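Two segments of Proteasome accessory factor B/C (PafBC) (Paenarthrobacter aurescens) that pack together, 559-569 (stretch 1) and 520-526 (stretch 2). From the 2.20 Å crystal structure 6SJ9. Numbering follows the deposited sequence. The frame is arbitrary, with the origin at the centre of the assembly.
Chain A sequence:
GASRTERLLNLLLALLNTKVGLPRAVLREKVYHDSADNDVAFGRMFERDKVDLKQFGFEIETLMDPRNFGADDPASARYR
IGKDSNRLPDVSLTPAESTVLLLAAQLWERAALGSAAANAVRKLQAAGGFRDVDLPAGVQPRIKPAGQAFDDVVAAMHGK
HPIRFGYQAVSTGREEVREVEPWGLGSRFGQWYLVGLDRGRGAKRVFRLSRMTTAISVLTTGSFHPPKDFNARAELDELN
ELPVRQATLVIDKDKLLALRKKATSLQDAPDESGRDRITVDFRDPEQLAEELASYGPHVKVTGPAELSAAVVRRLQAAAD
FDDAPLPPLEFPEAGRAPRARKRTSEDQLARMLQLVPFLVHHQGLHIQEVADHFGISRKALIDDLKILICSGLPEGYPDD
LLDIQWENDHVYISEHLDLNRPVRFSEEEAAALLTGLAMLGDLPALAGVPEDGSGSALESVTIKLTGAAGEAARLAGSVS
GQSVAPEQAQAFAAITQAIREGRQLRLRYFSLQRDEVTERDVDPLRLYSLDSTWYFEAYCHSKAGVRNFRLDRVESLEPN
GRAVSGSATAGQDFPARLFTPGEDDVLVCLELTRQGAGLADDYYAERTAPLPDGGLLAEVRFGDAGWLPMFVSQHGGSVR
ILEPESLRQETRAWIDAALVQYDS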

# COMPACT_ATOMS: atom_id res chain seq x y z
N PRO A 559 -35.05 9.10 -8.29
CA PRO A 559 -35.43 7.96 -9.13
C PRO A 559 -35.81 8.45 -10.52
O PRO A 559 -36.35 9.54 -10.69
CB PRO A 559 -36.63 7.36 -8.40
CG PRO A 559 -36.50 7.90 -6.94
CD PRO A 559 -35.90 9.26 -7.09
N ASN A 560 -35.55 7.64 -11.51
CA ASN A 560 -35.93 7.95 -12.89
C ASN A 560 -36.97 6.96 -13.39
O ASN A 560 -37.21 6.87 -14.60
CB ASN A 560 -34.73 7.95 -13.83
CG ASN A 560 -34.05 6.57 -13.90
OD1 ASN A 560 -34.55 5.59 -13.36
ND2 ASN A 560 -32.96 6.50 -14.66
N GLY A 561 -37.52 6.16 -12.49
CA GLY A 561 -38.61 5.30 -12.80
C GLY A 561 -38.19 3.96 -13.30
O GLY A 561 -39.04 3.07 -13.43
N ARG A 562 -36.90 3.77 -13.60
CA ARG A 562 -36.46 2.50 -14.16
C ARG A 562 -35.86 1.61 -13.07
O ARG A 562 -35.28 2.12 -12.11
CB ARG A 562 -35.50 2.71 -15.33
CG ARG A 562 -36.26 3.48 -16.44
CD ARG A 562 -35.44 4.50 -17.15
NE ARG A 562 -36.14 4.88 -18.41
CZ ARG A 562 -37.22 5.68 -18.50
NH1 ARG A 562 -37.83 6.19 -17.41
NH2 ARG A 562 -37.72 5.92 -19.68
N ALA A 563 -35.92 0.29 -13.28
CA ALA A 563 -35.22 -0.67 -12.44
C ALA A 563 -33.73 -0.67 -12.76
O ALA A 563 -33.32 -0.43 -13.90
CB ALA A 563 -35.72 -2.11 -12.70
N VAL A 564 -32.93 -1.03 -11.74
CA VAL A 564 -31.49 -1.11 -11.95
C VAL A 564 -31.25 -2.04 -13.14
O VAL A 564 -31.99 -3.00 -13.38
CB VAL A 564 -30.75 -1.59 -10.69
CG1 VAL A 564 -30.82 -0.54 -9.61
CG2 VAL A 564 -31.29 -2.98 -10.19
N SER A 565 -30.29 -1.65 -13.98
CA SER A 565 -30.09 -2.36 -15.24
C SER A 565 -29.40 -3.70 -15.00
O SER A 565 -29.51 -4.60 -15.84
CB SER A 565 -29.25 -1.51 -16.19
OG SER A 565 -27.92 -1.57 -15.70
N GLY A 566 -28.64 -3.83 -13.92
CA GLY A 566 -27.89 -5.05 -13.78
C GLY A 566 -26.68 -5.16 -14.70
O GLY A 566 -26.27 -6.28 -15.03
N SER A 567 -26.16 -4.04 -15.20
CA SER A 567 -24.96 -4.09 -16.01
C SER A 567 -23.71 -4.31 -15.18
O SER A 567 -22.66 -4.64 -15.76
CB SER A 567 -24.80 -2.83 -16.84
OG SER A 567 -25.96 -2.69 -17.61
N ALA A 568 -23.77 -4.12 -13.86
CA ALA A 568 -22.58 -4.34 -13.05
C ALA A 568 -22.18 -5.82 -13.07
O ALA A 568 -21.00 -6.14 -13.21
CB ALA A 568 -22.83 -3.82 -11.63
N THR A 569 -23.15 -6.72 -12.94
CA THR A 569 -22.89 -8.16 -13.01
C THR A 569 -22.57 -8.62 -14.43
O THR A 569 -22.10 -9.75 -14.61
CB THR A 569 -24.07 -8.95 -12.44
OG1 THR A 569 -25.25 -8.69 -13.20
CG2 THR A 569 -24.30 -8.59 -10.98
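Stretch 2 520-526: RDVDPLR

Stretch 2 is a strand, 520-526, running on beyond both ends; its backbone angles are extended except at L525 (-117/-54). From D521 to D523 the side chains alternate, the CA-to-CB bonds of D521 and D523 pointing toward stretch 1 and that of V522 away; those of P524 and L525 point sideways. Stretch 1 turns a corner at G561 and becomes loop from V564. The order of contacts gives the direction: N560 meets D521, V564 and S565 meet D523, and A568 meets L525, so both chains advance the same way. The CA atoms of V564 and D523 are 5.1 Å apart, against 7.9 Å for those of N560 and D521, so the backbones are closer at the second pair.

D523 loses the most surface, 79 Å² of its own. With chi1 at -59° (m), its carboxylate reaches S565 through both oxygens: S565 N donates to D523 OD1 at 3.0 Å and 161°, and S565 OG to D523 OD2 at a short 2.5 Å. V564, next with 48 Å² covered, lies beside the same carboxylate, its CA 3.3 Å from D523 OD1, while its CG1 rests 4.2 Å from P524 CD.

Smaller contacts flank this centre. N560 ND2 makes a weak hydrogen bond to D521 OD1 (3.1 Å, 147°), and A568 CB packs 3.8 Å from L525 CD1, although A568 is poorly ordered.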

# COMPACT_ATOMS: atom_id res chain seq x y z
N ARG A 520 -26.17 12.05 -14.74
CA ARG A 520 -26.01 10.69 -15.21
C ARG A 520 -26.98 9.77 -14.48
O ARG A 520 -27.31 10.01 -13.32
CB ARG A 520 -24.60 10.19 -14.97
CG ARG A 520 -24.20 10.43 -13.50
CD ARG A 520 -22.80 9.96 -13.35
NE ARG A 520 -21.88 11.03 -13.31
CZ ARG A 520 -20.56 10.87 -13.40
NH1 ARG A 520 -19.81 11.94 -13.25
NH2 ARG A 520 -19.99 9.70 -13.64
N ASP A 521 -27.39 8.71 -15.18
CA ASP A 521 -28.18 7.61 -14.62
C ASP A 521 -27.23 6.60 -14.01
O ASP A 521 -26.24 6.22 -14.65
CB ASP A 521 -29.02 6.94 -15.73
CG ASP A 521 -30.16 7.86 -16.23
OD1 ASP A 521 -30.77 8.61 -15.42
OD2 ASP A 521 -30.40 7.84 -17.42
N VAL A 522 -27.50 6.18 -12.77
CA VAL A 522 -26.67 5.19 -12.09
C VAL A 522 -27.54 4.10 -11.45
O VAL A 522 -28.66 4.35 -10.99
CB VAL A 522 -25.76 5.82 -11.02
CG1 VAL A 522 -25.05 6.93 -11.61
CG2 VAL A 522 -26.56 6.36 -9.82
N ASP A 523 -26.98 2.89 -11.40
CA ASP A 523 -27.53 1.78 -10.63
C ASP A 523 -26.80 1.80 -9.31
O ASP A 523 -25.63 1.38 -9.26
CB ASP A 523 -27.33 0.43 -11.33
CG ASP A 523 -27.97 0.37 -12.72
OD1 ASP A 523 -29.09 0.91 -12.94
OD2 ASP A 523 -27.39 -0.32 -13.59
N PRO A 524 -27.40 2.28 -8.23
CA PRO A 524 -26.72 2.25 -6.93
C PRO A 524 -26.50 0.81 -6.47
O PRO A 524 -27.39 -0.03 -6.56
CB PRO A 524 -27.68 2.99 -5.99
CG PRO A 524 -29.00 2.84 -6.64
CD PRO A 524 -28.76 2.86 -8.15
N LEU A 525 -25.31 0.55 -5.94
CA LEU A 525 -24.94 -0.79 -5.51
C LEU A 525 -24.67 -0.91 -4.01
O LEU A 525 -25.26 -1.78 -3.36
CB LEU A 525 -23.67 -1.24 -6.27
CG LEU A 525 -23.85 -1.28 -7.81
CD1 LEU A 525 -22.59 -1.67 -8.56
CD2 LEU A 525 -24.98 -2.28 -8.24
N ARG A 526 -23.78 -0.08 -3.46
CA ARG A 526 -23.36 -0.16 -2.06
C ARG A 526 -23.09 1.22 -1.52
O ARG A 526 -22.48 2.05 -2.19
CB ARG A 526 -22.06 -0.97 -1.91
CG ARG A 526 -22.31 -2.46 -1.98
CD ARG A 526 -21.03 -3.22 -1.66
NE ARG A 526 -20.10 -3.09 -2.80
CZ ARG A 526 -18.96 -3.78 -2.87
NH1 ARG A 526 -18.63 -4.61 -1.86
NH2 ARG A 526 -18.20 -3.64 -3.93